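Local coordinates for protein 2-dehydro-3-deoxy-d-gluconate/2-dehydro-3-deoxy-phosphogluconate aldolase (Picrophilus torridus, PDB 4UXD) that is an aldolase of the dihydrodipicolinate synthetase family that adopts a (beta/alpha)8 barrel and assembles as four chains, at residues Asn104-Asn107 with Glu108-Phe112; Lys169-Lys172 with Ser173-Ser177; Lys250-Lys253 with Asn254-Pro258. All coordinates share one frame; numbering follows the deposited sequence.

Contact 1 (Asn104-Asn107 with Glu108-Phe112)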
ATOM      1  N   ASN A 104      16.091 -13.551  22.092  1.00 25.16           N
ATOM      2  CA  ASN A 104      16.213 -14.218  23.397  1.00 23.26           C
ATOM      3  C   ASN A 104      14.993 -15.042  23.766  1.00 27.67           C
ATOM      4  O   ASN A 104      15.127 -16.089  24.389  1.00 26.41           O
ATOM      5  CB  ASN A 104      16.452 -13.210  24.511  1.00 28.43           C
ATOM      6  CG  ASN A 104      17.874 -12.705  24.543  1.00 25.99           C
ATOM      7  OD1 ASN A 104      18.556 -12.656  23.518  1.00 30.11           O
ATOM      8  ND2 ASN A 104      18.329 -12.321  25.725  1.00 18.12           N
ATOM      9  N   GLU A 105      13.800 -14.572  23.403  1.00 28.55           N
ATOM     10  CA  GLU A 105      12.587 -15.302  23.752  1.00 27.96           C
ATOM     11  C   GLU A 105      12.469 -16.548  22.877  1.00 23.95           C
ATOM     12  O   GLU A 105      12.033 -17.599  23.341  1.00 21.25           O
ATOM     13  CB  GLU A 105      11.342 -14.416  23.613  1.00 21.97           C
ATOM     14  CG  GLU A 105      11.295 -13.244  24.577  1.00 21.18           C
ATOM     15  CD  GLU A 105       9.981 -12.501  24.522  1.00 24.20           C
ATOM     16  OE1 GLU A 105       9.348 -12.491  23.450  1.00 19.12           O
ATOM     17  OE2 GLU A 105       9.571 -11.946  25.564  1.00 28.60           O
ATOM     18  N   VAL A 106      12.893 -16.433  21.624  1.00 13.71           N
ATOM     19  CA  VAL A 106      12.861 -17.553  20.697  1.00 24.37           C
ATOM     20  C   VAL A 106      13.768 -18.694  21.198  1.00 27.07           C
ATOM     21  O   VAL A 106      13.324 -19.836  21.308  1.00 24.07           O
ATOM     22  CB  VAL A 106      13.296 -17.121  19.248  1.00 22.43           C
ATOM     23  CG1 VAL A 106      13.129 -18.254  18.268  1.00 19.35           C
ATOM     24  CG2 VAL A 106      12.483 -15.932  18.760  1.00 27.69           C
ATOM     25  N   ASN A 107      15.027 -18.379  21.503  1.00 26.29           N
ATOM     26  CA  ASN A 107      15.979 -19.374  21.999  1.00 22.42           C
ATOM     27  C   ASN A 107      15.457 -20.060  23.234  1.00 21.80           C
ATOM     28  O   ASN A 107      15.519 -21.278  23.356  1.00 29.93           O
ATOM     29  CB  ASN A 107      17.324 -18.734  22.321  1.00 21.20           C
ATOM     30  CG  ASN A 107      18.031 -18.228  21.098  1.00 29.02           C
ATOM     31  OD1 ASN A 107      17.870 -18.769  20.002  1.00 36.62           O
ATOM     32  ND2 ASN A 107      18.816 -17.177  21.270  1.00 30.13           N
ATOM     33  N   GLU A 108      14.939 -19.261  24.154  1.00 22.80           N
ATOM     34  CA  GLU A 108      14.314 -19.781  25.361  1.00 26.92           C
ATOM     35  C   GLU A 108      13.152 -20.722  25.023  1.00 26.89           C
ATOM     36  O   GLU A 108      13.147 -21.872  25.468  1.00 28.01           O
ATOM     37  CB  GLU A 108      13.841 -18.618  26.231  1.00 32.24           C
ATOM     38  CG  GLU A 108      13.536 -18.960  27.687  1.00 36.71           C
ATOM     39  CD  GLU A 108      13.498 -17.721  28.581  1.00 43.92           C
ATOM     40  OE1 GLU A 108      14.169 -16.723  28.248  1.00 52.12           O
ATOM     41  OE2 GLU A 108      12.798 -17.729  29.613  1.00 45.17           O
ATOM     42  N   LEU A 109      12.194 -20.239  24.223  1.00 25.39           N
ATOM     43  CA  LEU A 109      11.012 -21.016  23.836  1.00 21.85           C
ATOM     44  C   LEU A 109      11.351 -22.282  23.047  1.00 28.30           C
ATOM     45  O   LEU A 109      10.623 -23.276  23.115  1.00 25.51           O
ATOM     46  CB  LEU A 109      10.051 -20.164  22.998  1.00 18.15           C
ATOM     47  CG  LEU A 109       9.173 -19.147  23.722  1.00 33.29           C
ATOM     48  CD1 LEU A 109       8.583 -18.130  22.728  1.00 28.84           C
ATOM     49  CD2 LEU A 109       8.057 -19.819  24.532  1.00 36.44           C
ATOM     50  N   MET A 110      12.440 -22.246  22.286  1.00 27.06           N
ATOM     51  CA  MET A 110      12.832 -23.416  21.499  1.00 34.71           C
ATOM     52  C   MET A 110      13.527 -24.447  22.379  1.00 29.39           C
ATOM     53  O   MET A 110      13.213 -25.632  22.328  1.00 26.94           O
ATOM     54  CB  MET A 110      13.728 -23.012  20.328  1.00 30.07           C
ATOM     55  CG  MET A 110      12.937 -22.471  19.128  1.00 28.54           C
ATOM     56  SD  MET A 110      13.842 -22.514  17.556  1.00 37.96           S
ATOM     57  CE  MET A 110      15.189 -21.455  17.985  1.00 31.20           C
ATOM     58  N   LYS A 111      14.459 -23.969  23.192  1.00 33.85           N
ATOM     59  CA  LYS A 111      15.158 -24.788  24.169  1.00 35.60           C
ATOM     60  C   LYS A 111      14.175 -25.506  25.074  1.00 31.95           C
ATOM     61  O   LYS A 111      14.323 -26.687  25.364  1.00 28.02           O
ATOM     62  CB  LYS A 111      16.106 -23.915  25.000  1.00 38.51           C
ATOM     63  CG  LYS A 111      16.970 -24.674  25.983  1.00 52.24           C
ATOM     64  CD  LYS A 111      18.233 -23.893  26.326  1.00 66.37           C
ATOM     65  CE  LYS A 111      17.924 -22.637  27.121  1.00 67.33           C
ATOM     66  NZ  LYS A 111      19.132 -21.793  27.317  1.00 75.30           N
ATOM     67  N   PHE A 112      13.161 -24.771  25.500  1.00 35.48           N
ATOM     68  CA  PHE A 112      12.141 -25.294  26.394  1.00 33.14           C
ATOM     69  C   PHE A 112      11.273 -26.343  25.711  1.00 33.65           C
ATOM     70  O   PHE A 112      10.902 -27.334  26.325  1.00 33.08           O
ATOM     71  CB  PHE A 112      11.283 -24.139  26.906  1.00 29.03           C
ATOM     72  CG  PHE A 112      10.060 -24.566  27.657  1.00 33.23           C
ATOM     73  CD1 PHE A 112       8.864 -24.776  26.997  1.00 38.22           C
ATOM     74  CD2 PHE A 112      10.096 -24.726  29.034  1.00 34.62           C
ATOM     75  CE1 PHE A 112       7.717 -25.149  27.694  1.00 36.42           C
ATOM     76  CE2 PHE A 112       8.955 -25.098  29.731  1.00 41.47           C
ATOM     77  CZ  PHE A 112       7.762 -25.309  29.055  1.00 30.16           C
TER

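Contact 2 (Lys169-Lys172 with Ser173-Ser177)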
ATOM      1  N   LYS A 169      15.354 -20.369   0.634  1.00 32.52           N
ATOM      2  CA  LYS A 169      16.278 -21.247  -0.073  1.00 32.09           C
ATOM      3  C   LYS A 169      17.658 -21.209   0.568  1.00 33.30           C
ATOM      4  O   LYS A 169      18.222 -22.249   0.908  1.00 36.98           O
ATOM      5  CB  LYS A 169      16.377 -20.846  -1.539  1.00 31.15           C
ATOM      6  CG  LYS A 169      17.343 -21.668  -2.349  1.00 27.82           C
ATOM      7  CD  LYS A 169      17.173 -21.403  -3.842  1.00 48.61           C
ATOM      8  CE  LYS A 169      17.348 -19.926  -4.208  1.00 59.85           C
ATOM      9  NZ  LYS A 169      17.237 -19.683  -5.688  1.00 66.01           N
ATOM     10  N   ASN A 170      18.195 -20.010   0.752  1.00 30.67           N
ATOM     11  CA  ASN A 170      19.502 -19.874   1.377  1.00 31.56           C
ATOM     12  C   ASN A 170      19.568 -20.560   2.735  1.00 31.82           C
ATOM     13  O   ASN A 170      20.468 -21.358   2.982  1.00 36.58           O
ATOM     14  CB  ASN A 170      19.874 -18.400   1.527  1.00 33.68           C
ATOM     15  CG  ASN A 170      20.299 -17.770   0.216  1.00 47.77           C
ATOM     16  OD1 ASN A 170      20.624 -18.470  -0.746  1.00 37.16           O
ATOM     17  ND2 ASN A 170      20.313 -16.441   0.176  1.00 49.77           N
ATOM     18  N   LEU A 171      18.622 -20.255   3.618  1.00 32.92           N
ATOM     19  CA  LEU A 171      18.621 -20.847   4.947  1.00 35.72           C
ATOM     20  C   LEU A 171      18.468 -22.361   4.867  1.00 36.37           C
ATOM     21  O   LEU A 171      18.997 -23.108   5.711  1.00 32.46           O
ATOM     22  CB  LEU A 171      17.496 -20.262   5.799  1.00 31.46           C
ATOM     23  CG  LEU A 171      17.609 -18.808   6.231  1.00 26.20           C
ATOM     24  CD1 LEU A 171      16.220 -18.309   6.599  1.00 29.44           C
ATOM     25  CD2 LEU A 171      18.568 -18.665   7.406  1.00 26.09           C
ATOM     26  N   LYS A 172      17.731 -22.800   3.853  1.00 33.94           N
ATOM     27  CA  LYS A 172      17.470 -24.213   3.656  1.00 38.39           C
ATOM     28  C   LYS A 172      18.794 -24.962   3.553  1.00 39.63           C
ATOM     29  O   LYS A 172      19.060 -25.898   4.320  1.00 36.78           O
ATOM     30  CB  LYS A 172      16.621 -24.438   2.401  1.00 29.76           C
ATOM     31  CG  LYS A 172      16.133 -25.874   2.241  1.00 37.18           C
ATOM     32  CD  LYS A 172      15.472 -26.076   0.894  1.00 40.71           C
ATOM     33  CE  LYS A 172      15.467 -27.534   0.486  1.00 41.93           C
ATOM     34  NZ  LYS A 172      14.733 -27.728  -0.800  1.00 44.92           N
ATOM     35  N   SER A 173      19.633 -24.516   2.624  1.00 31.96           N
ATOM     36  CA  SER A 173      20.899 -25.182   2.348  1.00 30.43           C
ATOM     37  C   SER A 173      21.899 -25.057   3.492  1.00 36.33           C
ATOM     38  O   SER A 173      22.732 -25.935   3.671  1.00 65.13           O
ATOM     39  CB  SER A 173      21.519 -24.628   1.064  1.00 34.06           C
ATOM     40  OG  SER A 173      21.807 -23.250   1.182  1.00 32.64           O
ATOM     41  N   GLU A 174      21.814 -23.980   4.269  1.00 40.13           N
ATOM     42  CA  GLU A 174      22.786 -23.714   5.338  1.00 36.14           C
ATOM     43  C   GLU A 174      22.427 -24.392   6.671  1.00 38.70           C
ATOM     44  O   GLU A 174      23.270 -24.485   7.564  1.00 36.61           O
ATOM     45  CB  GLU A 174      22.918 -22.203   5.542  1.00 31.36           C
ATOM     46  CG  GLU A 174      24.073 -21.761   6.425  1.00 44.35           C
ATOM     47  CD  GLU A 174      24.200 -20.237   6.518  1.00 62.38           C
ATOM     48  OE1 GLU A 174      23.510 -19.532   5.747  1.00 49.17           O
ATOM     49  OE2 GLU A 174      24.986 -19.748   7.367  1.00 59.97           O
ATOM     50  N   PHE A 175      21.187 -24.858   6.812  1.00 37.62           N
ATOM     51  CA  PHE A 175      20.765 -25.544   8.034  1.00 34.88           C
ATOM     52  C   PHE A 175      19.767 -26.625   7.706  1.00 30.42           C
ATOM     53  O   PHE A 175      18.647 -26.348   7.281  1.00 39.92           O
ATOM     54  CB  PHE A 175      20.161 -24.565   9.051  1.00 35.31           C
ATOM     55  CG  PHE A 175      21.037 -23.390   9.348  1.00 34.79           C
ATOM     56  CD1 PHE A 175      22.074 -23.495  10.257  1.00 32.39           C
ATOM     57  CD2 PHE A 175      20.831 -22.178   8.704  1.00 40.54           C
ATOM     58  CE1 PHE A 175      22.892 -22.410  10.524  1.00 37.10           C
ATOM     59  CE2 PHE A 175      21.647 -21.084   8.964  1.00 34.14           C
ATOM     60  CZ  PHE A 175      22.678 -21.201   9.877  1.00 34.80           C
ATOM     61  N   SER A 176      20.188 -27.865   7.898  1.00 33.10           N
ATOM     62  CA  SER A 176      19.347 -29.019   7.635  1.00 30.73           C
ATOM     63  C   SER A 176      18.150 -29.037   8.585  1.00 24.98           C
ATOM     64  O   SER A 176      17.116 -29.604   8.273  1.00 30.59           O
ATOM     65  CB  SER A 176      20.166 -30.311   7.758  1.00 26.63           C
ATOM     66  OG  SER A 176      20.511 -30.582   9.109  1.00 44.63           O
ATOM     67  N   SER A 177      18.291 -28.386   9.733  1.00 31.61           N
ATOM     68  CA  SER A 177      17.223 -28.308  10.732  1.00 35.25           C
ATOM     69  C   SER A 177      15.932 -27.688  10.191  1.00 33.78           C
ATOM     70  O   SER A 177      14.850 -27.919  10.745  1.00 31.08           O
ATOM     71  CB  SER A 177      17.700 -27.499  11.930  1.00 35.98           C
ATOM     72  OG  SER A 177      18.241 -26.264  11.495  1.00 40.28           O
TER

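Contact 3 (Lys250-Lys253 with Asn254-Pro258)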
ATOM      1  N   LYS A 250     -15.445 -30.043  -3.922  1.00 50.60           N
ATOM      2  CA  LYS A 250     -16.817 -29.720  -3.561  1.00 54.12           C
ATOM      3  C   LYS A 250     -16.874 -29.306  -2.092  1.00 52.09           C
ATOM      4  O   LYS A 250     -17.545 -28.333  -1.732  1.00 43.03           O
ATOM      5  CB  LYS A 250     -17.746 -30.903  -3.825  1.00 60.93           C
ATOM      6  CG  LYS A 250     -19.212 -30.609  -3.551  1.00 61.78           C
ATOM      7  CD  LYS A 250     -20.104 -31.812  -3.818  1.00 85.17           C
ATOM      8  CE  LYS A 250     -19.741 -33.020  -2.946  1.00 93.87           C
ATOM      9  NZ  LYS A 250     -19.818 -32.741  -1.476  1.00 78.27           N
ATOM     10  N   ILE A 251     -16.159 -30.061  -1.258  1.00 43.20           N
ATOM     11  CA  ILE A 251     -16.023 -29.751   0.161  1.00 46.81           C
ATOM     12  C   ILE A 251     -15.449 -28.345   0.322  1.00 40.33           C
ATOM     13  O   ILE A 251     -15.953 -27.533   1.101  1.00 42.82           O
ATOM     14  CB  ILE A 251     -15.115 -30.793   0.892  1.00 47.13           C
ATOM     15  CG1 ILE A 251     -15.792 -32.167   0.925  1.00 42.70           C
ATOM     16  CG2 ILE A 251     -14.804 -30.354   2.325  1.00 36.60           C
ATOM     17  CD1 ILE A 251     -14.870 -33.316   1.356  1.00 39.97           C
ATOM     18  N   GLU A 252     -14.400 -28.054  -0.430  1.00 36.20           N
ATOM     19  CA  GLU A 252     -13.765 -26.744  -0.377  1.00 39.39           C
ATOM     20  C   GLU A 252     -14.755 -25.626  -0.715  1.00 44.17           C
ATOM     21  O   GLU A 252     -14.762 -24.580  -0.066  1.00 35.06           O
ATOM     22  CB  GLU A 252     -12.577 -26.696  -1.344  1.00 37.31           C
ATOM     23  CG  GLU A 252     -11.793 -25.379  -1.354  1.00 45.96           C
ATOM     24  CD  GLU A 252     -10.830 -25.239  -0.178  1.00 35.32           C
ATOM     25  OE1 GLU A 252     -11.279 -24.835   0.914  1.00 30.77           O
ATOM     26  OE2 GLU A 252      -9.623 -25.522  -0.356  1.00 28.02           O
ATOM     27  N   LYS A 253     -15.583 -25.848  -1.732  1.00 48.90           N
ATOM     28  CA  LYS A 253     -16.426 -24.777  -2.259  1.00 54.51           C
ATOM     29  C   LYS A 253     -17.684 -24.582  -1.424  1.00 44.13           C
ATOM     30  O   LYS A 253     -18.111 -23.456  -1.208  1.00 46.66           O
ATOM     31  CB  LYS A 253     -16.799 -25.049  -3.728  1.00 62.44           C
ATOM     32  CG  LYS A 253     -17.578 -26.332  -3.957  1.00 61.34           C
ATOM     33  CD  LYS A 253     -17.969 -26.542  -5.411  1.00 68.58           C
ATOM     34  CE  LYS A 253     -16.777 -26.924  -6.282  1.00 66.76           C
ATOM     35  NZ  LYS A 253     -17.102 -26.917  -7.747  1.00 57.19           N
ATOM     36  N   ASN A 254     -18.264 -25.673  -0.939  1.00 35.99           N
ATOM     37  CA  ASN A 254     -19.522 -25.597  -0.208  1.00 46.65           C
ATOM     38  C   ASN A 254     -19.354 -25.469   1.313  1.00 51.09           C
ATOM     39  O   ASN A 254     -20.233 -24.944   1.997  1.00 48.82           O
ATOM     40  CB  ASN A 254     -20.376 -26.827  -0.522  1.00 55.84           C
ATOM     41  CG  ASN A 254     -20.635 -26.992  -2.006  1.00 50.41           C
ATOM     42  OD1 ASN A 254     -20.275 -28.005  -2.606  1.00 52.32           O
ATOM     43  ND2 ASN A 254     -21.263 -25.993  -2.607  1.00 57.98           N
ATOM     44  N   ASP A 255     -18.232 -25.948   1.840  1.00 51.70           N
ATOM     45  CA  ASP A 255     -18.038 -26.005   3.286  1.00 51.40           C
ATOM     46  C   ASP A 255     -16.996 -25.007   3.783  1.00 52.95           C
ATOM     47  O   ASP A 255     -17.321 -24.073   4.514  1.00 41.13           O
ATOM     48  CB  ASP A 255     -17.643 -27.418   3.692  1.00 39.53           C
ATOM     49  CG  ASP A 255     -18.595 -28.441   3.153  1.00 46.18           C
ATOM     50  OD1 ASP A 255     -19.714 -28.036   2.766  1.00 47.51           O
ATOM     51  OD2 ASP A 255     -18.238 -29.635   3.120  1.00 46.61           O
ATOM     52  N   VAL A 256     -15.752 -25.202   3.361  1.00 47.20           N
ATOM     53  CA  VAL A 256     -14.635 -24.409   3.844  1.00 37.45           C
ATOM     54  C   VAL A 256     -14.765 -22.934   3.437  1.00 38.91           C
ATOM     55  O   VAL A 256     -14.745 -22.028   4.286  1.00 29.35           O
ATOM     56  CB  VAL A 256     -13.291 -24.974   3.307  1.00 34.27           C
ATOM     57  CG1 VAL A 256     -12.103 -24.311   4.003  1.00 30.14           C
ATOM     58  CG2 VAL A 256     -13.226 -26.496   3.484  1.00 29.66           C
ATOM     59  N   ILE A 257     -14.904 -22.707   2.133  1.00 36.88           N
ATOM     60  CA  ILE A 257     -14.878 -21.355   1.569  1.00 39.70           C
ATOM     61  C   ILE A 257     -16.019 -20.497   2.094  1.00 36.96           C
ATOM     62  O   ILE A 257     -15.818 -19.318   2.371  1.00 32.61           O
ATOM     63  CB  ILE A 257     -14.916 -21.395   0.009  1.00 45.51           C
ATOM     64  CG1 ILE A 257     -13.530 -21.739  -0.526  1.00 37.10           C
ATOM     65  CG2 ILE A 257     -15.371 -20.050  -0.596  1.00 38.46           C
ATOM     66  CD1 ILE A 257     -13.523 -22.199  -1.945  1.00 46.14           C
ATOM     67  N   PRO A 258     -17.227 -21.075   2.219  1.00 40.43           N
ATOM     68  CA  PRO A 258     -18.312 -20.261   2.770  1.00 40.21           C
ATOM     69  C   PRO A 258     -18.116 -19.984   4.250  1.00 28.90           C
ATOM     70  O   PRO A 258     -18.487 -18.905   4.719  1.00 25.80           O
ATOM     71  CB  PRO A 258     -19.554 -21.115   2.507  1.00 40.77           C
ATOM     72  CG  PRO A 258     -19.169 -21.943   1.340  1.00 40.59           C
ATOM     73  CD  PRO A 258     -17.747 -22.304   1.605  1.00 35.08           C
TER

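Contact 1 (Asn104-Asn107 with Glu108-Phe112)
V106 and M110, one turn apart on helix 103-115, bring their side chains together on the inner face of an alpha-helix that forms the crossover of a beta-alpha-beta unit between strands 95-97 and 120-123 of the (beta/alpha)8 barrel. The apolar contact is light: the two side chains lie side by side and point the same way, and V106 CG1 meets M110 CE at 3.8 Å. The chain of M110 bends at its last torsion (chi3 -61°), which turns the methyl back toward the valine. A branched, compact valine and a flexible methionine suit this buried face, where helix 133-144 packs on both through I143 and strand 120-123 adds L123 and A121.

Backbone bonds tie each residue to the one four places on, as in any regular alpha-helix. E108 N donates to N104 O at 3.2 Å, and K111 N to N107 O at 2.9 Å. The bond from L109 N to E105 O, at 2.8 Å, is nearly straight at hydrogen, with an N-H...O angle of 166°.

Charged side chains occupy the outer parts of the helix and find partners beyond this turn. E105 OE1 is hydrogen-bonded to S100 OG, just before the helix, whereas E108 OE2 forms a salt bridge with K80 and so links it to helix 76-88, which also packs against L109.

Side-chain carbons also lie close to the carbonyl oxygens of the preceding turn: L109 CG is 3.3 Å from E105 O, and M110 CG is 3.4 Å from V106 O.

Contact 2 (Lys169-Lys172 with Ser173-Ser177)
S173 holds its OG between its own backbone N and carbonyl carbon (chi1 62°), a setting that turns the hydroxyl back along the helix to N170 O, 2.9 Å from OG. F175 instead has CG anti to its carbonyl carbon (chi1 -52°), and its ring comes back toward L171. The S173 hydroxyl is the donor to N170 O, tilted out of the carbonyl plane, while E174 N reaches the same oxygen at 3.2 Å from within that plane. N170 O is thus gripped twice, and serine suits the place because its short side chain can serve a carbonyl of the preceding turn.

These residues form the C-terminal end of helix 165-174, the crossover of a beta-alpha-beta unit between strands 150-155 and 178-183 of the barrel. The regular pattern still holds at S173 N, which donates to K169 O at 3.2 Å, but it frays further on. F175, the first residue to leave helical backbone angles, has weak bonds from its N to L171 O at 3.0 Å and to K172 O at 3.4 Å.

The phenylalanine ring rests where the chain turns away. L171 O lies at its edge, near the ring plane, 3.6 Å from CD2, and L171 CD2 approaches F175 CE2 at 4.2 Å. One ring face receives E174 CG, 3.6 Å above the plane and offset toward the rim. Leucine and phenylalanine suit this side because helix 133-144 packs there, Y137 and Y140 on L171 and L144 on F175. K172 stretches the other way in an extended chain, and its NZ makes a salt bridge with D199.

Contact 3 (Lys250-Lys253 with Asn254-Pro258)
K250 O accepts N254 N at 2.9 Å, an ordinary alpha-helical bond, and the lysine's aliphatic stem lies obliquely across the asparagine side chain. Lysine suits this exposed place, as it does at K253.

I251 O serves the pi-type turn at 254-256 of helix 245-264, taking two donors from opposite faces of its carbonyl plane: D255 N at 2.9 Å and V256 N at 3.3 Å. I251 CG2 and V256 CG2 touch loosely at 4.3 Å; both aliphatic residues are buried against helix 233-240.

E252 keeps the wider spacing, its O receiving I257 N at 2.9 Å. Its side chain is folded about the CB-CG bond (chi2 79°), bringing OE1 to 3.1 Å from V256 CB, while CG packs on I257 CD1 at 3.7 Å. The other oxygen, OE2, accepts the backbone N of F213, so this buried carboxylate has a polar anchor.

K253 O faces P258 CD and CG, both at 3.1 Å, instead of an N-H. Proline suits this kink because its nitrogen carries no hydrogen to give.

Chemically, the doubly used carbonyl of I251 takes up the extra residue of the pi turn. D255, in a salt bridge with R236, would probably keep its negative charge.

Along the chain the three contacts come in series, each within or at the end of a single helix: contact 1 on helix 103-115, contact 2 at the end of helix 165-174 and contact 3 on helix 245-264. The first two lie on helices of the barrel's outer layer with helix 133-144 between them along the chain, their centres about 20 Å apart and their nearest atoms about 8 Å apart. Contact 3 lies far away, its centre about 38 Å from that of contact 1 and about 36 Å from that of contact 2. Contacts 1 and 2 thus share helix 133-144 as a packing partner, while contact 3 sits across the chain's centre from contact 1.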